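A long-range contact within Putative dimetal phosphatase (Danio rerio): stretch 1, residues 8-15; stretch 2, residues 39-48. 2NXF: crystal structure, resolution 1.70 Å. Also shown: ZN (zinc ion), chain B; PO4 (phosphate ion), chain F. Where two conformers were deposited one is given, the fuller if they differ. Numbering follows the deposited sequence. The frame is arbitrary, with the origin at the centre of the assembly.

Stretch 1 (8-15) FGLIADVQ
Stretch 2 39-48: LLRDAVLQWR

Residues 8-11 form the end of a β-strand that begins earlier in the chain, with phi/psi running from -144/148 at F8 through -82/153 at G9 and -136/138 at L10 to -156/151 at I11. The chain then leaves the strand: A12 is still extended (-136/143), D13 (59/50) and Q15 (54/42) take left-handed values, and V14 between them is helical (-58/-51). Residues 39-48 lie within a longer α-helix, phi/psi near -60/-45 and W47 at -64/-34, with the i to i-4 ladder intact from A43 N to L39 O (2.9 Å) through W47 N to A43 O (2.8 Å) and R48 N to V44 O (2.9 Å). Strand and helix run nearly antiparallel, at 165°, and their axes approach to 9.4 Å. G9 therefore sits beside W47 (G9 CA to W47 CA 6.4 Å), whereas V14 falls near L40 (V14 CA to L40 CA 7.2 Å).

No hydrogen bond crosses between the stretches; packing holds them together and buries 278 Å², both sides summed. The largest share belongs to W47, chi1 -70° (m) and chi2 -32°, whose indole reaches across to the strand. G9 lies over one face of this ring: its CA is 3.4 Å from W47 NE1 and 3.7 Å from the centroid of the five-membered ring, 27° off the normal, a CH-pi contact. Glycine suits the spot, because an ideal CB here would point toward the helix and lie 2.4 Å from W47 CE2, a clash. The indole edge meets the next two residues, with L10 O 3.5 Å from W47 CZ2 and I11 CB 3.8 Å from W47 CH2. W47 NE1 is satisfied by a hydrogen bond elsewhere in the structure.

Alternation along the strand turns F8 (chi1 62°, p) and L10 (m, t) away from the helix and I11 toward it. With both chi angles t (-160°, 164°), I11 extends its CD1 to 4.0 Å from A43 CB and 4.1 Å from L40 CD1. The small A43 side chain lets the isoleucine tip come close to the helix, one turn before W47. L40 (chi1 177°, t; chi2 55°, p) also places CD2 4.4 Å from CG1 of V14 (chi1 175°, t), carrying the apolar contact past the strand end. These aliphatic side chains are buried and need no polar partners.

The helix flank beyond reach of the strand carries R41, D42, L45, Q46 and R48; there Q46 NE2 donates to D42 OD2 at 2.8 Å, across one turn. In the loop, D13 (chi1 -66°, m; chi2 -94°) and Q15 (chi1 -99°, between wells; chi2 164°, t; chi3 -95°) serve the metal site instead of the helix. The zinc ion is bound by D13 OD1 at 2.1 Å, Q15 OE1 at 2.0 Å, phosphate O3 at 2.2 Å and a water at 2.1 Å, with further ligands elsewhere in the structure. Q15 NE2 adds a weak hydrogen bond to phosphate O3 (2.9 Å).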

# COMPACT_ATOMS: atom_id res chain seq x y z
N PHE A 8 8.52 12.43 6.21
CA PHE A 8 8.63 10.96 6.08
C PHE A 8 8.86 10.54 4.64
O PHE A 8 8.39 11.21 3.72
CB PHE A 8 7.42 10.24 6.68
CG PHE A 8 6.10 10.55 6.03
CD1 PHE A 8 5.49 9.65 5.15
CD2 PHE A 8 5.43 11.75 6.34
CE1 PHE A 8 4.25 9.94 4.58
CE2 PHE A 8 4.20 12.06 5.76
CZ PHE A 8 3.62 11.16 4.89
N GLY A 9 9.60 9.45 4.45
CA GLY A 9 9.79 8.89 3.10
C GLY A 9 8.61 8.02 2.66
O GLY A 9 7.92 7.45 3.49
N LEU A 10 8.39 7.91 1.35
CA LEU A 10 7.34 7.06 0.76
C LEU A 10 7.88 6.30 -0.44
O LEU A 10 8.56 6.89 -1.27
CB LEU A 10 6.19 7.92 0.23
CG LEU A 10 5.32 8.60 1.26
CD1 LEU A 10 4.52 9.73 0.62
CD2 LEU A 10 4.39 7.54 1.89
N ILE A 11 7.53 5.02 -0.54
CA ILE A 11 7.97 4.23 -1.70
C ILE A 11 6.98 3.07 -1.87
O ILE A 11 6.36 2.65 -0.89
CB ILE A 11 9.43 3.73 -1.52
CG1 ILE A 11 10.07 3.35 -2.87
CG2 ILE A 11 9.51 2.61 -0.45
CD1 ILE A 11 11.63 3.23 -2.81
N ALA A 12 6.81 2.60 -3.10
CA ALA A 12 5.85 1.52 -3.37
C ALA A 12 6.44 0.48 -4.31
O ALA A 12 7.17 0.81 -5.24
CB ALA A 12 4.58 2.10 -4.00
N ASP A 13 6.08 -0.78 -4.04
CA ASP A 13 6.22 -1.87 -5.05
C ASP A 13 7.67 -2.03 -5.49
O ASP A 13 7.96 -2.06 -6.71
CB ASP A 13 5.26 -1.66 -6.24
CG ASP A 13 3.79 -1.77 -5.82
OD1 ASP A 13 3.23 -2.86 -5.94
OD2 ASP A 13 3.23 -0.80 -5.29
N VAL A 14 8.57 -2.13 -4.52
CA VAL A 14 9.99 -2.43 -4.80
C VAL A 14 10.06 -3.78 -5.56
O VAL A 14 10.68 -3.88 -6.62
CB VAL A 14 10.83 -2.46 -3.50
CG1 VAL A 14 12.28 -2.90 -3.79
CG2 VAL A 14 10.81 -1.09 -2.79
N GLN A 15 9.40 -4.80 -5.00
CA GLN A 15 9.26 -6.11 -5.66
C GLN A 15 10.59 -6.71 -6.09
O GLN A 15 10.72 -7.26 -7.18
CB GLN A 15 8.25 -6.05 -6.84
CG GLN A 15 6.91 -6.58 -6.39
CD GLN A 15 5.77 -6.23 -7.31
OE1 GLN A 15 5.06 -5.23 -7.10
NE2 GLN A 15 5.57 -7.05 -8.33
N LEU A 39 17.49 1.25 -6.77
CA LEU A 39 16.60 2.39 -6.55
C LEU A 39 16.30 2.56 -5.06
O LEU A 39 16.32 3.67 -4.53
CB LEU A 39 15.29 2.26 -7.36
CG LEU A 39 15.49 2.34 -8.89
CD1 LEU A 39 14.15 2.25 -9.59
CD2 LEU A 39 16.21 3.61 -9.35
N LEU A 40 16.02 1.45 -4.37
CA LEU A 40 15.75 1.50 -2.92
C LEU A 40 16.96 2.07 -2.14
O LEU A 40 16.79 2.94 -1.25
CB LEU A 40 15.39 0.10 -2.40
CG LEU A 40 15.15 -0.00 -0.89
CD1 LEU A 40 14.08 1.01 -0.44
CD2 LEU A 40 14.78 -1.46 -0.52
N ARG A 41 18.17 1.60 -2.48
CA ARG A 41 19.40 2.08 -1.85
C ARG A 41 19.57 3.59 -2.03
O ARG A 41 19.94 4.30 -1.09
CB ARG A 41 20.61 1.35 -2.45
CG ARG A 41 21.97 1.70 -1.82
CD ARG A 41 23.06 0.79 -2.40
NE ARG A 41 22.56 -0.57 -2.59
CZ ARG A 41 22.44 -1.18 -3.77
NH1 ARG A 41 22.82 -0.58 -4.89
NH2 ARG A 41 21.94 -2.41 -3.82
N ASP A 42 19.29 4.07 -3.23
CA ASP A 42 19.39 5.51 -3.52
C ASP A 42 18.33 6.34 -2.78
O ASP A 42 18.64 7.43 -2.26
CB ASP A 42 19.33 5.80 -5.01
CG ASP A 42 19.45 7.29 -5.29
OD1 ASP A 42 20.58 7.82 -5.25
OD2 ASP A 42 18.39 7.92 -5.47
N ALA A 43 17.10 5.81 -2.72
CA ALA A 43 16.03 6.48 -1.96
C ALA A 43 16.47 6.65 -0.49
O ALA A 43 16.35 7.73 0.10
CB ALA A 43 14.73 5.70 -2.04
N VAL A 44 17.00 5.56 0.06
CA VAL A 44 17.48 5.55 1.46
C VAL A 44 18.58 6.58 1.68
O VAL A 44 18.55 7.34 2.66
CB VAL A 44 17.92 4.12 1.89
CG1 VAL A 44 18.75 4.15 3.21
CG2 VAL A 44 16.71 3.25 2.04
N LEU A 45 19.55 6.63 0.76
CA LEU A 45 20.58 7.67 0.80
C LEU A 45 19.97 9.08 0.87
O LEU A 45 20.38 9.90 1.70
CB LEU A 45 21.50 7.53 -0.41
CG LEU A 45 22.70 8.44 -0.54
CD1 LEU A 45 23.52 8.44 0.74
CD2 LEU A 45 23.57 7.96 -1.72
N GLN A 46 18.98 9.34 0.01
CA GLN A 46 18.32 10.65 -0.02
C GLN A 46 17.54 10.94 1.27
O GLN A 46 17.66 12.04 1.82
CB GLN A 46 17.44 10.80 -1.28
CG GLN A 46 18.26 10.72 -2.58
CD GLN A 46 17.53 11.28 -3.80
OE1 GLN A 46 16.90 12.36 -3.74
NE2 GLN A 46 17.63 10.57 -4.93
N TRP A 47 16.82 9.95 1.78
CA TRP A 47 16.04 10.11 3.02
C TRP A 47 16.95 10.37 4.21
O TRP A 47 16.59 11.10 5.13
CB TRP A 47 15.20 8.87 3.30
CG TRP A 47 14.06 8.69 2.34
CD1 TRP A 47 13.33 9.67 1.71
CD2 TRP A 47 13.49 7.44 1.94
NE1 TRP A 47 12.35 9.09 0.93
CE2 TRP A 47 12.42 7.72 1.06
CE3 TRP A 47 13.79 6.09 2.23
CZ2 TRP A 47 11.64 6.71 0.47
CZ3 TRP A 47 13.00 5.08 1.64
CH2 TRP A 47 11.95 5.40 0.77
N ARG A 48 18.14 9.76 4.20
CA ARG A 48 19.13 10.00 5.25
C ARG A 48 19.58 11.46 5.24
O ARG A 48 19.63 12.10 6.29
CB ARG A 48 20.34 9.08 5.09
CG ARG A 48 20.06 7.64 5.51
CD ARG A 48 21.28 6.73 5.28
NE ARG A 48 22.49 7.18 5.97
CZ ARG A 48 22.70 7.10 7.29
NH1 ARG A 48 21.77 6.59 8.10
NH2 ARG A 48 23.84 7.53 7.80
ZN ZN B . 3.20 -4.53 -7.15
P PO4 F . 1.42 -6.72 -8.92
O1 PO4 F . 0.77 -5.85 -9.96
O2 PO4 F . 1.70 -8.09 -9.51
O3 PO4 F . 2.79 -6.20 -8.51
O4 PO4 F . 0.57 -6.81 -7.68
O HOH W 1 1.08 -4.28 -7.36